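Phage-like element PBSX protein XepA (Bacillus subtilis subsp. subtilis str. 168, PDB 6I56) is an exported protein of the defective prophage PBSX whose precise role is not established and which does not seem to take part in host cell lysis. Local coordinates at the interface of chains A and B. Numbering follows the deposited sequence. Chains: chain A/B, Phage-like element PBSX protein XepA.

The interface of chains A and B. Residues chain A 173, 200, 202, 278; chain B 197-199, 254-255.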
# COMPACT_ATOMS: atom_id res chain seq x y z
N ARG A 173 16.80 11.70 5.70
CA ARG A 173 17.44 12.99 6.10
C ARG A 173 16.55 14.16 5.66
O ARG A 173 16.11 14.19 4.54
CB ARG A 173 18.87 13.12 5.56
CG ARG A 173 19.50 14.48 5.86
CD ARG A 173 21.02 14.61 5.84
NE ARG A 173 21.75 13.63 6.66
CZ ARG A 173 22.27 12.50 6.19
NH1 ARG A 173 22.19 12.15 4.91
NH2 ARG A 173 22.91 11.68 7.01
N HIS A 200 22.56 17.66 13.25
CA HIS A 200 23.77 18.41 12.81
C HIS A 200 23.36 19.80 12.33
O HIS A 200 22.29 19.93 11.67
CB HIS A 200 24.55 17.59 11.76
CG HIS A 200 25.91 18.11 11.51
ND1 HIS A 200 26.18 19.06 10.50
CD2 HIS A 200 27.09 17.86 12.13
CE1 HIS A 200 27.48 19.35 10.54
NE2 HIS A 200 28.05 18.62 11.53
N LEU A 202 25.08 23.47 10.55
CA LEU A 202 26.19 24.30 9.99
C LEU A 202 25.75 25.76 10.05
O LEU A 202 24.69 26.09 9.50
CB LEU A 202 26.50 23.87 8.57
CG LEU A 202 27.62 24.64 7.87
CD1 LEU A 202 28.97 24.30 8.50
CD2 LEU A 202 27.66 24.27 6.40
N VAL A 278 20.27 19.53 9.79
CA VAL A 278 19.97 18.25 9.09
C VAL A 278 19.81 17.12 10.09
O VAL A 278 20.39 17.17 11.16
CB VAL A 278 20.98 17.93 7.96
CG1 VAL A 278 21.25 19.12 7.06
CG2 VAL A 278 22.33 17.43 8.45
N GLY B 197 20.80 17.12 0.83
CA GLY B 197 20.73 16.11 1.90
C GLY B 197 21.83 15.04 1.87
O GLY B 197 21.76 14.09 2.66
N ALA B 198 22.84 15.12 1.00
CA ALA B 198 23.98 14.18 1.05
C ALA B 198 24.83 14.52 2.28
O ALA B 198 24.80 15.66 2.73
CB ALA B 198 24.79 14.27 -0.22
N ALA B 199 25.56 13.55 2.81
CA ALA B 199 26.37 13.70 4.04
C ALA B 199 27.86 13.55 3.73
O ALA B 199 28.66 14.15 4.45
CB ALA B 199 25.92 12.71 5.08
N LYS B 254 27.79 17.52 5.40
CA LYS B 254 26.47 17.68 6.07
C LYS B 254 26.22 19.16 6.31
O LYS B 254 27.06 19.80 6.95
CB LYS B 254 26.37 16.94 7.41
CG LYS B 254 26.17 15.45 7.30
CD LYS B 254 25.57 14.80 8.55
CE LYS B 254 26.48 14.77 9.77
NZ LYS B 254 27.94 14.72 9.46
N GLY B 255 25.06 19.66 5.85
CA GLY B 255 24.60 21.01 6.16
C GLY B 255 25.02 22.03 5.12
O GLY B 255 24.47 23.14 5.12
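At the apolar centre, A:Val278 turns its branched end toward the B:Lys254-B:Gly255 turn. Its CG1 methyl, anti to its own carbonyl carbon (chi1 -47°), lies 3.9 Å from CA of B:Gly255, while CG2 faces the methylene CD of the lysine. A beta-branched valine is at home in a strand, and its short methyl can lie against a main chain; the glycine, with its positive phi and no side chain, lets the turn come close. Alongside, the CD2 methyl of A:Leu202 reaches the carbonyl O of B:Gly255 at 3.6 Å, a slight contact at the margin.

B:Lys254 crosses A:His200 at about a right angle. The flat imidazole, its CG anti to the backbone N (chi1 -167°), offers a face to the lysine methylenes: CG of A:His200 lies 3.8 Å from CE of B:Lys254. Bends at chi3 and chi4 bring the amine NZ of B:Lys254 above the rim of that face, 4.4 Å from NE2 of A:His200; if charged, it may disfavour a protonated histidine.

On the polar rim, A:Arg173, long enough to span the gap, bends at chi3 (-52°) and donates from NH1 to the carbonyl O of B:Gly197 at 3.0 Å, nearly along the C=O axis and close to the guanidinium plane. The small methyl CB of B:Ala199 packs over one flat guanidinium face, toward its rim.

In the deposited five-copy assembly, which may not be the biological one, A:His200 begins strand 200-206 and A:Val278 ends strand 271-278; they and the loop residue A:Arg173 meet two loops at one end of the C-terminal beta-domain of chain B.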